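Local coordinates for protein fiber KNOB domain (Avirulent turkey hemorrhagic enteritis virus, PDB 4D63) that forms the trimeric head of the viral fibre, which binds sialic acid of 6-sialyllactose and so probably attaches the virus to host cells, at residues G55-K60 with I78-N83; L65-V70 with G120-E125. All coordinates share one frame; numbering follows the deposited sequence.

Contact 1: residues G55-K60 with I78-N83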
loop_
_atom_site.group_PDB
_atom_site.type_symbol
_atom_site.label_atom_id
_atom_site.label_comp_id
_atom_site.label_asym_id
_atom_site.label_seq_id
_atom_site.Cartn_x
_atom_site.Cartn_y
_atom_site.Cartn_z
ATOM N N GLY A 55 -11.843 3.737 -19.191
ATOM C CA GLY A 55 -10.908 4.731 -19.709
ATOM C C GLY A 55 -9.586 4.060 -20.056
ATOM O O GLY A 55 -9.411 2.872 -19.818
ATOM N N GLN A 56 -8.664 4.805 -20.645
ATOM C CA GLN A 56 -7.314 4.318 -20.788
ATOM C C GLN A 56 -6.307 5.454 -20.930
ATOM O O GLN A 56 -6.669 6.620 -21.207
ATOM C CB GLN A 56 -7.186 3.271 -21.926
ATOM C CG GLN A 56 -7.341 3.792 -23.351
ATOM C CD GLN A 56 -8.760 4.166 -23.661
ATOM O OE1 GLN A 56 -9.677 3.371 -23.454
ATOM N NE2 GLN A 56 -8.957 5.388 -24.149
ATOM N N PHE A 57 -5.052 5.091 -20.673
ATOM C CA PHE A 57 -3.919 5.886 -21.014
ATOM C C PHE A 57 -3.241 5.145 -22.133
ATOM O O PHE A 57 -3.442 3.938 -22.328
ATOM C CB PHE A 57 -2.934 5.999 -19.856
ATOM C CG PHE A 57 -3.463 6.703 -18.639
ATOM C CD1 PHE A 57 -3.558 8.069 -18.610
ATOM C CD2 PHE A 57 -3.804 5.991 -17.502
ATOM C CE1 PHE A 57 -4.012 8.728 -17.491
ATOM C CE2 PHE A 57 -4.268 6.641 -16.378
ATOM C CZ PHE A 57 -4.369 8.016 -16.368
ATOM N N VAL A 58 -2.405 5.872 -22.854
ATOM C CA VAL A 58 -1.599 5.296 -23.906
ATOM C C VAL A 58 -0.168 5.769 -23.707
ATOM O O VAL A 58 0.065 6.921 -23.330
ATOM C CB VAL A 58 -2.130 5.709 -25.300
ATOM C CG1 VAL A 58 -1.281 5.086 -26.400
ATOM C CG2 VAL A 58 -3.590 5.263 -25.444
ATOM N N THR A 59 0.784 4.862 -23.928
ATOM C CA THR A 59 2.200 5.171 -23.759
ATOM C C THR A 59 2.812 5.663 -25.059
ATOM O O THR A 59 2.180 5.599 -26.105
ATOM C CB THR A 59 3.000 3.927 -23.321
ATOM O OG1 THR A 59 3.076 3.009 -24.412
ATOM C CG2 THR A 59 2.338 3.221 -22.100
ATOM N N LYS A 60 4.063 6.115 -24.963
ATOM C CA LYS A 60 4.891 6.532 -26.101
ATOM C C LYS A 60 4.982 5.494 -27.206
ATOM O O LYS A 60 5.162 5.842 -28.356
ATOM C CB LYS A 60 6.327 6.862 -25.649
ATOM C CG LYS A 60 6.676 8.344 -25.530
ATOM C CD LYS A 60 8.101 8.514 -24.971
ATOM C CE LYS A 60 8.775 9.830 -25.387
ATOM N NZ LYS A 60 8.161 11.063 -24.778
ATOM N N ILE A 78 -9.429 5.085 -9.069
ATOM C CA ILE A 78 -9.090 4.569 -10.385
ATOM C C ILE A 78 -8.294 3.263 -10.275
ATOM O O ILE A 78 -7.243 3.217 -9.628
ATOM C CB ILE A 78 -8.306 5.617 -11.210
ATOM C CG1 ILE A 78 -7.770 5.011 -12.517
ATOM C CG2 ILE A 78 -7.162 6.229 -10.423
ATOM C CD1 ILE A 78 -7.492 6.050 -13.592
ATOM N N GLN A 79 -8.793 2.225 -10.937
ATOM C CA GLN A 79 -8.146 0.945 -10.962
ATOM C C GLN A 79 -7.676 0.586 -12.354
ATOM O O GLN A 79 -8.462 0.635 -13.287
ATOM C CB GLN A 79 -9.094 -0.143 -10.475
ATOM C CG GLN A 79 -8.395 -1.464 -10.189
ATOM C CD GLN A 79 -9.347 -2.564 -9.771
ATOM O OE1 GLN A 79 -10.157 -2.396 -8.889
ATOM N NE2 GLN A 79 -9.213 -3.709 -10.382
ATOM N N PHE A 80 -6.405 0.168 -12.473
ATOM C CA PHE A 80 -5.893 -0.408 -13.716
ATOM C C PHE A 80 -6.363 -1.841 -13.826
ATOM O O PHE A 80 -6.239 -2.606 -12.872
ATOM C CB PHE A 80 -4.373 -0.304 -13.784
ATOM C CG PHE A 80 -3.883 1.098 -13.972
ATOM C CD1 PHE A 80 -3.963 2.028 -12.923
ATOM C CD2 PHE A 80 -3.353 1.507 -15.180
ATOM C CE1 PHE A 80 -3.523 3.336 -13.083
ATOM C CE2 PHE A 80 -2.939 2.825 -15.354
ATOM C CZ PHE A 80 -3.011 3.732 -14.309
ATOM N N ILE A 81 -6.897 -2.203 -15.001
ATOM C CA ILE A 81 -7.608 -3.471 -15.184
ATOM C C ILE A 81 -6.992 -4.480 -16.169
ATOM O O ILE A 81 -7.537 -5.576 -16.322
ATOM C CB ILE A 81 -9.112 -3.262 -15.565
ATOM C CG1 ILE A 81 -9.236 -2.636 -16.970
ATOM C CG2 ILE A 81 -9.829 -2.437 -14.495
ATOM C CD1 ILE A 81 -10.646 -2.534 -17.499
ATOM N N ASP A 82 -5.885 -4.148 -16.826
ATOM C CA ASP A 82 -5.230 -5.104 -17.737
ATOM C C ASP A 82 -4.648 -6.361 -17.064
ATOM O O ASP A 82 -4.512 -7.393 -17.719
ATOM C CB ASP A 82 -4.117 -4.408 -18.526
ATOM C CG ASP A 82 -4.666 -3.406 -19.540
ATOM O OD1 ASP A 82 -5.688 -3.742 -20.178
ATOM O OD2 ASP A 82 -4.091 -2.290 -19.683
ATOM N N ASN A 83 -4.297 -6.287 -15.780
ATOM C CA ASN A 83 -3.547 -7.380 -15.157
ATOM C C ASN A 83 -4.216 -7.887 -13.887
ATOM O O ASN A 83 -3.546 -8.169 -12.894
ATOM C CB ASN A 83 -2.115 -6.936 -14.834
ATOM C CG ASN A 83 -2.070 -5.900 -13.715
ATOM O OD1 ASN A 83 -3.008 -5.108 -13.558
ATOM N ND2 ASN A 83 -1.000 -5.914 -12.922
#
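Phe57 faces Phe80 and Ile78 from a strand that is not their neighbour in the sheet. Strand 64-71 runs between the two, antiparallel to both, so 53-59 and 75-80 point in the same sense; the backbone bonds of Phe57 with Leu65 and of Gln79 with Lys68 fix this order. With Phe57 CA 9.8 Å from Phe80 CA, the contact is left to side chains alone. The two phenylalanine rings meet rim to rim: their planes are only 19° apart, but the centroids lie 6.0 Å from each other and neither ring covers the face of the other. The CD2-CE2 side of Phe57 abuts the CE2-CZ side of Phe80, with Phe57 CE2 3.8 Å from Phe80 CZ. Both residues belong to the buried interior of the head domain, where Pro158 touches Phe57 and Met160 touches Phe80; both partners come from strand 157-163, consistent with the two-layered beta-sandwich of adenovirus fibre heads. Ile78 adds a second apolar touch, its CD1 lying 4.3 Å from Phe57 CE2. With CG1 opposite the backbone N (chi1 172°) and the chain continuing extended, the delta methyl is carried out to the same ring atom that Phe80 meets.

Contact 2: residues L65-V70 with G120-E125. With SIA (N-acetyl-alpha-neuraminic acid), chain B.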
loop_
_atom_site.group_PDB
_atom_site.type_symbol
_atom_site.label_atom_id
_atom_site.label_comp_id
_atom_site.label_asym_id
_atom_site.label_seq_id
_atom_site.Cartn_x
_atom_site.Cartn_y
_atom_site.Cartn_z
ATOM N N LEU A 65 -3.066 1.310 -21.625
ATOM C CA LEU A 65 -3.286 0.908 -20.237
ATOM C C LEU A 65 -4.706 1.228 -19.877
ATOM O O LEU A 65 -5.071 2.397 -19.681
ATOM C CB LEU A 65 -2.340 1.631 -19.267
ATOM C CG LEU A 65 -0.867 1.642 -19.637
ATOM C CD1 LEU A 65 -0.107 2.427 -18.586
ATOM C CD2 LEU A 65 -0.286 0.237 -19.798
ATOM N N ARG A 66 -5.505 0.183 -19.749
ATOM C CA ARG A 66 -6.897 0.355 -19.484
ATOM C C ARG A 66 -7.180 0.417 -17.981
ATOM O O ARG A 66 -6.516 -0.240 -17.171
ATOM C CB ARG A 66 -7.685 -0.769 -20.171
ATOM C CG ARG A 66 -7.667 -0.616 -21.691
ATOM C CD ARG A 66 -8.059 -1.886 -22.412
ATOM N NE ARG A 66 -9.229 -2.545 -21.812
ATOM C CZ ARG A 66 -9.217 -3.662 -21.064
ATOM N NH1 ARG A 66 -8.084 -4.308 -20.770
ATOM N NH2 ARG A 66 -10.373 -4.147 -20.598
ATOM N N TYR A 67 -8.187 1.215 -17.644
ATOM C CA TYR A 67 -8.649 1.338 -16.285
ATOM C C TYR A 67 -10.154 1.570 -16.210
ATOM O O TYR A 67 -10.761 1.961 -17.193
ATOM C CB TYR A 67 -7.910 2.499 -15.625
ATOM C CG TYR A 67 -8.132 3.844 -16.249
ATOM C CD1 TYR A 67 -9.304 4.579 -15.987
ATOM C CD2 TYR A 67 -7.179 4.409 -17.073
ATOM C CE1 TYR A 67 -9.508 5.831 -16.550
ATOM C CE2 TYR A 67 -7.376 5.664 -17.628
ATOM C CZ TYR A 67 -8.544 6.363 -17.365
ATOM O OH TYR A 67 -8.733 7.619 -17.893
ATOM N N LYS A 68 -10.725 1.331 -15.035
ATOM C CA LYS A 68 -12.085 1.772 -14.678
ATOM C C LYS A 68 -11.957 2.780 -13.555
ATOM O O LYS A 68 -11.083 2.628 -12.702
ATOM C CB LYS A 68 -12.907 0.621 -14.122
ATOM C CG LYS A 68 -13.385 -0.409 -15.116
ATOM C CD LYS A 68 -14.048 -1.568 -14.359
ATOM C CE LYS A 68 -14.983 -2.390 -15.243
ATOM N NZ LYS A 68 -14.394 -2.781 -16.552
ATOM N N PHE A 69 -12.859 3.761 -13.500
ATOM C CA PHE A 69 -12.884 4.732 -12.413
ATOM C C PHE A 69 -14.284 5.131 -11.938
ATOM O O PHE A 69 -15.300 4.865 -12.596
ATOM C CB PHE A 69 -12.119 6.013 -12.790
ATOM C CG PHE A 69 -12.831 6.886 -13.793
ATOM C CD1 PHE A 69 -12.723 6.635 -15.159
ATOM C CD2 PHE A 69 -13.610 7.963 -13.376
ATOM C CE1 PHE A 69 -13.382 7.428 -16.089
ATOM C CE2 PHE A 69 -14.282 8.754 -14.303
ATOM C CZ PHE A 69 -14.162 8.487 -15.664
ATOM N N VAL A 70 -14.278 5.812 -10.790
ATOM C CA VAL A 70 -15.432 6.385 -10.154
ATOM C C VAL A 70 -15.014 7.778 -9.714
ATOM O O VAL A 70 -13.982 7.943 -9.081
ATOM C CB VAL A 70 -15.861 5.480 -8.979
ATOM C CG1 VAL A 70 -16.386 6.257 -7.783
ATOM C CG2 VAL A 70 -16.874 4.458 -9.478
ATOM N N GLY A 120 -4.013 10.973 -22.835
ATOM C CA GLY A 120 -5.421 10.676 -22.623
ATOM C C GLY A 120 -5.686 10.501 -21.147
ATOM O O GLY A 120 -4.984 11.073 -20.314
ATOM N N GLY A 121 -6.723 9.728 -20.838
ATOM C CA GLY A 121 -7.058 9.375 -19.467
ATOM C C GLY A 121 -7.314 10.591 -18.603
ATOM O O GLY A 121 -7.677 11.649 -19.119
ATOM N N VAL A 122 -7.077 10.445 -17.299
ATOM C CA VAL A 122 -7.342 11.506 -16.325
ATOM C C VAL A 122 -6.069 12.173 -15.846
ATOM O O VAL A 122 -4.975 11.644 -16.038
ATOM C CB VAL A 122 -8.183 10.997 -15.140
ATOM C CG1 VAL A 122 -9.475 10.384 -15.661
ATOM C CG2 VAL A 122 -7.434 9.983 -14.278
ATOM N N ARG A 123 -6.240 13.356 -15.247
ATOM C CA ARG A 123 -5.146 14.215 -14.780
ATOM C C ARG A 123 -5.278 14.373 -13.290
ATOM O O ARG A 123 -6.101 15.178 -12.819
ATOM C CB ARG A 123 -5.204 15.597 -15.430
ATOM C CG ARG A 123 -5.026 15.554 -16.929
ATOM C CD ARG A 123 -4.884 16.933 -17.568
ATOM N NE ARG A 123 -4.164 16.810 -18.845
ATOM C CZ ARG A 123 -4.705 16.515 -20.033
ATOM N NH1 ARG A 123 -6.014 16.331 -20.159
ATOM N NH2 ARG A 123 -3.912 16.417 -21.113
ATOM N N VAL A 124 -4.484 13.575 -12.563
ATOM C CA VAL A 124 -4.545 13.492 -11.098
ATOM C C VAL A 124 -3.162 13.520 -10.497
ATOM O O VAL A 124 -2.204 13.027 -11.084
ATOM C CB VAL A 124 -5.212 12.199 -10.582
ATOM C CG1 VAL A 124 -6.686 12.181 -10.903
ATOM C CG2 VAL A 124 -4.560 10.945 -11.147
ATOM N N GLU A 125 -3.085 14.117 -9.322
ATOM C CA GLU A 125 -1.945 13.989 -8.454
ATOM C C GLU A 125 -2.316 12.904 -7.415
ATOM O O GLU A 125 -2.984 13.196 -6.418
ATOM C CB GLU A 125 -1.661 15.336 -7.776
ATOM C CG GLU A 125 -1.092 16.442 -8.671
ATOM C CD GLU A 125 0.206 16.077 -9.399
ATOM O OE1 GLU A 125 1.053 15.298 -8.864
ATOM O OE2 GLU A 125 0.385 16.591 -10.536
HETATM C C1 SIA B . 2.064 21.692 -14.623
HETATM C C2 SIA B . 1.705 22.301 -13.272
HETATM C C3 SIA B . 0.554 21.529 -12.595
HETATM C C4 SIA B . 1.016 20.206 -11.968
HETATM C C5 SIA B . 2.153 20.508 -11.004
HETATM C C6 SIA B . 3.302 21.147 -11.801
HETATM C C7 SIA B . 4.514 21.540 -10.956
HETATM C C8 SIA B . 5.488 22.481 -11.692
HETATM C C9 SIA B . 5.655 23.835 -10.993
HETATM C C10 SIA B . 2.536 19.212 -8.954
HETATM C C11 SIA B . 2.764 17.860 -8.315
HETATM N N5 SIA B . 2.490 19.284 -10.286
HETATM O O1A SIA B . 1.253 20.893 -15.149
HETATM O O1B SIA B . 3.140 22.020 -15.185
HETATM O O2 SIA B . 1.352 23.690 -13.474
HETATM O O4 SIA B . -0.040 19.520 -11.256
HETATM O O6 SIA B . 2.821 22.361 -12.381
HETATM O O7 SIA B . 4.020 22.169 -9.759
HETATM O O8 SIA B . 6.795 21.908 -11.815
HETATM O O9 SIA B . 6.250 24.774 -11.899
HETATM O O10 SIA B . 2.389 20.194 -8.265
#
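Tyr67 turns the hydroxyl end of its ring to Gly121 and Val122. Gly121 CA lies at the ring edge, in its plane, and CD1 of Phe69, two residues along the same strand, is also at the edge; the Phe57 ring meets this one with planes at about 45°. Tyr67 CZ is 4.0 Å from Gly121 CA, whereas the still closer approach of the hydroxyl to that carbon is too short to be trusted. Val122 N is 3.3 Å from Tyr67 OH, but the angle is too poor for a hydrogen bond. The valine side chain does touch: its CG1 packs 3.6 Å from the hydroxyl oxygen, Tyr67 OH, and reaches the ring carbon Tyr67 CZ only at 4.5 Å; the same valine also rests on Leu76 of strand 75-80.

Further along the loop, Glu125 bends at chi2 (-57°) and brings its carboxylate to the bound N-acetylneuraminic acid. SIA O4 donates a hydrogen bond of 3.0 Å to Glu125 OE2, and the other oxygen, Glu125 OE1, sits 3.1 Å from the acetyl methyl, SIA C11. OE2 also accepts from Val153 N, while OE1 binds Thr152 OG1 and forms a salt bridge with Arg150; these bonds fix the rotation of the carboxylate. Lys154, Asn155 and the Met87 carbonyl of the third subunit also bond the sugar, making this a sialic acid pocket at a subunit boundary.

In the fold
From the N terminus the segments come in the order 55-60, 65-70, 78-83 and 120-125, so the two contacts alternate along the chain and cross instead of nesting. Contact 1 closes a span of 17 residues that holds the intervening strand, 64-71; contact 2 starts on that strand and closes 49 residues, returning from the loop after strand 113-120. Their centres are about 7 Å apart. Between them, the backbone bond of Phe57 with Leu65 and the salt bridge of Asp82 with Arg66 join contact 1 to contact 2. Together they tie three consecutive strands of one sheet to the loop that carries Glu125 into the sialic acid pocket.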